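Local coordinates for melanin biosynthesis protein TyrA, putative (Shewanella oneidensis, PDB 2IIZ), which binds heme b and, as a member of the DyP-type peroxidase family, probably acts as a heme-dependent peroxidase, at residues P39-V44 with D72-E77; A45-E50 with A119-Q124. All coordinates share one frame; numbering follows the deposited sequence.

Contact 1: residues P39-V44 with D72-E77; sequences PCIANV and DSLYPE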
loop_
_atom_site.group_PDB
_atom_site.type_symbol
_atom_site.label_atom_id
_atom_site.label_comp_id
_atom_site.label_asym_id
_atom_site.label_seq_id
_atom_site.Cartn_x
_atom_site.Cartn_y
_atom_site.Cartn_z
ATOM N N PRO A 39 -9.237 17.381 -23.467
ATOM C CA PRO A 39 -10.013 18.129 -22.468
ATOM C C PRO A 39 -10.223 17.389 -21.143
ATOM O O PRO A 39 -10.332 18.027 -20.101
ATOM C CB PRO A 39 -11.360 18.338 -23.158
ATOM C CG PRO A 39 -11.472 17.228 -24.136
ATOM C CD PRO A 39 -10.079 16.949 -24.597
ATOM N N CYS A 40 -10.283 16.063 -21.178
ATOM C CA CYS A 40 -10.456 15.275 -19.951
ATOM C C CYS A 40 -9.216 15.392 -19.046
ATOM O O CYS A 40 -9.314 15.481 -17.816
ATOM C CB CYS A 40 -10.756 13.814 -20.309
ATOM S SG CYS A 40 -10.476 12.618 -18.984
ATOM N N ILE A 41 -8.047 15.387 -19.674
ATOM C CA ILE A 41 -6.785 15.690 -18.995
ATOM C C ILE A 41 -6.804 17.086 -18.372
ATOM O O ILE A 41 -6.223 17.299 -17.317
ATOM C CB ILE A 41 -5.612 15.591 -19.983
ATOM C CG1 ILE A 41 -5.275 14.123 -20.231
ATOM C CG2 ILE A 41 -4.384 16.323 -19.449
ATOM C CD1 ILE A 41 -4.255 13.900 -21.315
ATOM N N ALA A 42 -7.466 18.036 -19.029
ATOM C CA ALA A 42 -7.602 19.393 -18.480
ATOM C C ALA A 42 -8.343 19.379 -17.145
ATOM O O ALA A 42 -7.898 19.986 -16.170
ATOM C CB ALA A 42 -8.318 20.309 -19.466
ATOM N N ASN A 43 -9.474 18.679 -17.115
ATOM C CA ASN A 43 -10.278 18.552 -15.900
ATOM C C ASN A 43 -9.509 17.909 -14.767
ATOM O O ASN A 43 -9.661 18.321 -13.624
ATOM C CB ASN A 43 -11.524 17.714 -16.159
ATOM C CG ASN A 43 -12.481 18.387 -17.087
ATOM O OD1 ASN A 43 -12.729 19.587 -16.978
ATOM N ND2 ASN A 43 -13.036 17.618 -18.017
ATOM N N VAL A 44 -8.694 16.903 -15.094
ATOM C CA VAL A 44 -7.936 16.148 -14.095
ATOM C C VAL A 44 -6.813 16.985 -13.513
ATOM O O VAL A 44 -6.613 17.013 -12.294
ATOM C CB VAL A 44 -7.363 14.835 -14.677
ATOM C CG1 VAL A 44 -6.399 14.183 -13.707
ATOM C CG2 VAL A 44 -8.502 13.859 -15.014
ATOM N N ASP A 72 2.928 13.659 -29.347
ATOM C CA ASP A 72 2.516 14.079 -30.699
ATOM C C ASP A 72 1.171 13.545 -31.212
ATOM O O ASP A 72 0.650 14.034 -32.207
ATOM C CB ASP A 72 3.631 13.762 -31.689
ATOM C CG ASP A 72 4.846 14.626 -31.465
ATOM O OD1 ASP A 72 4.681 15.748 -30.941
ATOM O OD2 ASP A 72 5.961 14.190 -31.807
ATOM N N SER A 73 0.619 12.549 -30.537
ATOM C CA SER A 73 -0.746 12.115 -30.789
ATOM C C SER A 73 -1.720 13.087 -30.120
ATOM O O SER A 73 -2.755 13.428 -30.686
ATOM C CB SER A 73 -0.946 10.702 -30.243
ATOM O OG SER A 73 -0.013 9.802 -30.822
ATOM N N LEU A 74 -1.369 13.523 -28.911
ATOM C CA LEU A 74 -2.185 14.449 -28.121
ATOM C C LEU A 74 -1.979 15.911 -28.455
ATOM O O LEU A 74 -2.944 16.665 -28.484
ATOM C CB LEU A 74 -1.876 14.304 -26.632
ATOM C CG LEU A 74 -2.791 13.472 -25.741
ATOM C CD1 LEU A 74 -2.343 13.659 -24.294
ATOM C CD2 LEU A 74 -4.259 13.832 -25.899
ATOM N N TYR A 75 -0.731 16.320 -28.687
ATOM C CA TYR A 75 -0.402 17.742 -28.890
ATOM C C TYR A 75 0.435 17.968 -30.159
ATOM O O TYR A 75 1.583 18.413 -30.098
ATOM C CB TYR A 75 0.282 18.305 -27.642
ATOM C CG TYR A 75 -0.578 18.186 -26.389
ATOM C CD1 TYR A 75 -1.717 18.966 -26.220
ATOM C CD2 TYR A 75 -0.254 17.287 -25.372
ATOM C CE1 TYR A 75 -2.505 18.850 -25.065
ATOM C CE2 TYR A 75 -1.045 17.173 -24.215
ATOM C CZ TYR A 75 -2.160 17.953 -24.073
ATOM O OH TYR A 75 -2.932 17.838 -22.941
ATOM N N PRO A 76 -0.152 17.659 -31.324
ATOM C CA PRO A 76 0.595 17.634 -32.588
ATOM C C PRO A 76 1.119 18.990 -33.102
ATOM O O PRO A 76 2.079 19.014 -33.887
ATOM C CB PRO A 76 -0.420 17.041 -33.579
ATOM C CG PRO A 76 -1.765 17.317 -32.978
ATOM C CD PRO A 76 -1.575 17.310 -31.499
ATOM N N GLU A 77 0.492 20.088 -32.661
ATOM C CA GLU A 77 0.794 21.438 -33.166
ATOM C C GLU A 77 2.092 22.041 -32.610
ATOM O O GLU A 77 2.704 22.905 -33.252
ATOM C CB GLU A 77 -0.374 22.399 -32.876
ATOM C CG GLU A 77 -1.528 22.323 -33.884
ATOM C CD GLU A 77 -2.766 23.104 -33.442
ATOM O OE1 GLU A 77 -3.149 23.011 -32.253
ATOM O OE2 GLU A 77 -3.358 23.810 -34.292
#

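Contact 2: residues A45-E50 with A119-Q124; sequences AQYIYE and ANEISQ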
loop_
_atom_site.group_PDB
_atom_site.type_symbol
_atom_site.label_atom_id
_atom_site.label_comp_id
_atom_site.label_asym_id
_atom_site.label_seq_id
_atom_site.Cartn_x
_atom_site.Cartn_y
_atom_site.Cartn_z
ATOM N N ALA A 45 -6.087 17.661 -14.390
ATOM C CA ALA A 45 -5.030 18.582 -13.977
ATOM C C ALA A 45 -5.556 19.662 -13.028
ATOM O O ALA A 45 -4.945 19.988 -12.012
ATOM C CB ALA A 45 -4.431 19.231 -15.198
ATOM N N GLN A 46 -6.701 20.209 -13.381
ATOM C CA GLN A 46 -7.342 21.252 -12.606
ATOM C C GLN A 46 -7.748 20.752 -11.234
ATOM O O GLN A 46 -7.483 21.400 -10.227
ATOM C CB GLN A 46 -8.590 21.687 -13.341
ATOM C CG GLN A 46 -9.300 22.883 -12.751
ATOM C CD GLN A 46 -10.556 23.190 -13.522
ATOM O OE1 GLN A 46 -10.673 24.249 -14.139
ATOM N NE2 GLN A 46 -11.515 22.250 -13.498
ATOM N N TYR A 47 -8.403 19.595 -11.217
ATOM C CA TYR A 47 -8.887 18.963 -9.997
ATOM C C TYR A 47 -7.724 18.760 -9.043
ATOM O O TYR A 47 -7.801 19.154 -7.886
ATOM C CB TYR A 47 -9.554 17.642 -10.391
ATOM C CG TYR A 47 -10.017 16.708 -9.301
ATOM C CD1 TYR A 47 -10.961 17.090 -8.355
ATOM C CD2 TYR A 47 -9.512 15.403 -9.238
ATOM C CE1 TYR A 47 -11.377 16.186 -7.358
ATOM C CE2 TYR A 47 -9.912 14.511 -8.263
ATOM C CZ TYR A 47 -10.838 14.892 -7.326
ATOM O OH TYR A 47 -11.204 13.957 -6.371
ATOM N N ILE A 48 -6.650 18.157 -9.548
ATOM C CA ILE A 48 -5.430 17.937 -8.771
ATOM C C ILE A 48 -4.863 19.213 -8.140
ATOM O O ILE A 48 -4.340 19.196 -7.017
ATOM C CB ILE A 48 -4.335 17.259 -9.638
ATOM C CG1 ILE A 48 -4.718 15.807 -9.897
ATOM C CG2 ILE A 48 -2.971 17.290 -8.932
ATOM C CD1 ILE A 48 -3.797 15.056 -10.867
ATOM N N TYR A 49 -4.969 20.312 -8.872
ATOM C CA TYR A 49 -4.528 21.628 -8.390
ATOM C C TYR A 49 -5.437 22.083 -7.272
ATOM O O TYR A 49 -4.993 22.375 -6.171
ATOM C CB TYR A 49 -4.584 22.609 -9.560
ATOM C CG TYR A 49 -3.978 23.969 -9.371
ATOM C CD1 TYR A 49 -4.722 25.025 -8.856
ATOM C CD2 TYR A 49 -2.653 24.213 -9.733
ATOM C CE1 TYR A 49 -4.153 26.301 -8.697
ATOM C CE2 TYR A 49 -2.074 25.479 -9.581
ATOM C CZ TYR A 49 -2.827 26.513 -9.064
ATOM O OH TYR A 49 -2.236 27.749 -8.919
ATOM N N GLU A 50 -6.725 22.132 -7.571
ATOM C CA GLU A 50 -7.756 22.524 -6.612
ATOM C C GLU A 50 -7.689 21.752 -5.275
ATOM O O GLU A 50 -8.042 22.296 -4.217
ATOM C CB GLU A 50 -9.138 22.349 -7.269
ATOM C CG GLU A 50 -9.381 23.370 -8.414
ATOM C CD GLU A 50 -10.677 23.149 -9.206
ATOM O OE1 GLU A 50 -11.252 22.033 -9.186
ATOM O OE2 GLU A 50 -11.124 24.118 -9.862
ATOM N N ALA A 119 -7.365 8.887 -6.244
ATOM C CA ALA A 119 -7.052 7.917 -7.301
ATOM C C ALA A 119 -8.312 7.283 -7.896
ATOM O O ALA A 119 -8.529 7.311 -9.101
ATOM C CB ALA A 119 -6.128 6.796 -6.748
ATOM N N ASN A 120 -9.140 6.698 -7.039
ATOM C CA ASN A 120 -10.426 6.178 -7.483
ATOM C C ASN A 120 -11.091 7.269 -8.333
ATOM O O ASN A 120 -11.491 7.022 -9.473
ATOM C CB ASN A 120 -11.325 5.782 -6.290
ATOM C CG ASN A 120 -10.998 4.393 -5.705
ATOM O OD1 ASN A 120 -10.371 3.547 -6.339
ATOM N ND2 ASN A 120 -11.446 4.165 -4.476
ATOM N N GLU A 121 -11.195 8.482 -7.790
ATOM C CA GLU A 121 -11.881 9.556 -8.519
ATOM C C GLU A 121 -11.256 9.850 -9.880
ATOM O O GLU A 121 -11.961 9.966 -10.880
ATOM C CB GLU A 121 -12.003 10.837 -7.685
ATOM C CG GLU A 121 -13.420 11.047 -7.129
ATOM C CD GLU A 121 -14.491 11.036 -8.243
ATOM O OE1 GLU A 121 -14.180 11.474 -9.383
ATOM O OE2 GLU A 121 -15.634 10.588 -7.982
ATOM N N ILE A 122 -9.938 9.967 -9.922
ATOM C CA ILE A 122 -9.268 10.273 -11.177
ATOM C C ILE A 122 -9.472 9.177 -12.224
ATOM O O ILE A 122 -9.680 9.466 -13.404
ATOM C CB ILE A 122 -7.776 10.591 -10.937
ATOM C CG1 ILE A 122 -7.679 12.041 -10.451
ATOM C CG2 ILE A 122 -6.957 10.413 -12.202
ATOM C CD1 ILE A 122 -6.367 12.418 -9.880
ATOM N N SER A 123 -9.415 7.925 -11.784
ATOM C CA SER A 123 -9.695 6.774 -12.642
ATOM C C SER A 123 -11.083 6.875 -13.309
ATOM O O SER A 123 -11.256 6.552 -14.494
ATOM C CB SER A 123 -9.601 5.494 -11.805
ATOM O OG SER A 123 -10.191 4.393 -12.453
ATOM N N GLN A 124 -12.068 7.321 -12.541
ATOM C CA GLN A 124 -13.408 7.472 -13.065
ATOM C C GLN A 124 -13.470 8.637 -14.045
ATOM O O GLN A 124 -14.266 8.625 -14.980
ATOM C CB GLN A 124 -14.400 7.668 -11.931
ATOM C CG GLN A 124 -14.512 6.443 -11.062
ATOM C CD GLN A 124 -15.580 6.576 -10.002
ATOM O OE1 GLN A 124 -16.710 6.979 -10.296
ATOM N NE2 GLN A 124 -15.232 6.232 -8.754
#

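Contact 1: residues P39-V44 with D72-E77
Leu74, whose side chain meets Ile41, also carries a polar link at this corner: its carbonyl O accepts a hydrogen bond from NE of Arg38, one turn before Ile41 on the same helix. Beside that bond, the contact between the two segments is small and apolar, a good example of how a short helix end can be fitted to a long helix by very few side chains. Ile41 and Leu74 reach toward each other and meet tip to tip, CD1 of Ile41 lying 3.5 Å from CD1 of Leu74, which is snug for two methyl groups. Both chains run out extended at chi2 (173° in Ile41, -173° in Leu74), which spans the 10.3 Å between the CA atoms of Ile41 and Leu74.

The other branch of Ile41 serves Tyr75. With CG2 anti to the backbone N and CG1 beside it (chi1 -77°), the isoleucine divides its methyl groups between the two partners, and CG2 approaches the phenol OH of Tyr75 at 4.1 Å. This buried hydroxyl has no hydrogen-bonding partner in the model. Tyr75 is the first residue to leave helical geometry after the short helix, and its ring runs back toward the long one.

Trp71, Phe306 and Phe310 pack around that ring, Phe306 edge-to-face. Leu307 of helix 304-308 touches both Ile41 and Tyr75, while Tyr75 also rests on Ile66 of strand 61-67, so this junction of helix 34-54 with the end of helix 71-74 is flanked by helix 304-308 and by strand 61-67 of the sheet.

Contact 2: residues A45-E50 with A119-Q124
Glu121 is the first residue of 119-124 to meet the facing helix, and it does so with its hydrocarbon part; Asn120, just before it, turns to the second subunit instead, where it packs on Leu251 and its OD1 accepts a hydrogen bond from NE2 of Gln254 of that subunit. The phenol OH of Tyr47 lies 3.5 Å from CB of Glu121 and only slightly farther from CG, while the carboxylate plane is turned 76° from the ring. A bend at chi2 (-55°) folds the acid chain, which crosses the tyrosine at about a right angle. The side chain of Tyr47 also comes within about 4 Å of a bound sodium ion.

Ile122 follows and fills the middle of the interface. Its CG1 lies at the edge of the Tyr47 ring, close to the ring plane, 4.0 Å from CE2 of Tyr47. Its end continues past the tyrosine to Ile48, where CD1 of Ile122 is 3.8 Å from CG1 of Ile48. Both isoleucines also touch Leu107 of strand 103-109, which puts their side of the interface against the sheet. Ser123, next in line, packs on Leu251 of the second subunit.

The segment axes approach to 11.5 Å and run nearly antiparallel, at 159°. Two antiparallel helices laid side by side on one antiparallel sheet, in a strand-helix-strand-strand-helix-strand order, make up the ferredoxin-like topology, which DyP-type peroxidases use in each half.

Overall arrangement
Followed from the N terminus, the chain leaves strand 21-29 and enters helix 34-54, which supplies the first segment of both contacts, 39-44 and then 45-50. Contact 1 closes the shorter loop, which runs through strand 61-67 to the short helix 71-74. Contact 2 closes a longer one that ends on helix 112-125 after strand 103-109. Their segments alternate, so the loops cross and neither nests inside the other. At the boundary the contacts touch directly, CG1 of Val44 lying 4.1 Å from CG2 of Ile122. Together they tie helix 34-54 to the short helix 71-74 and to helix 112-125 within the N-terminal half, away from the heme site.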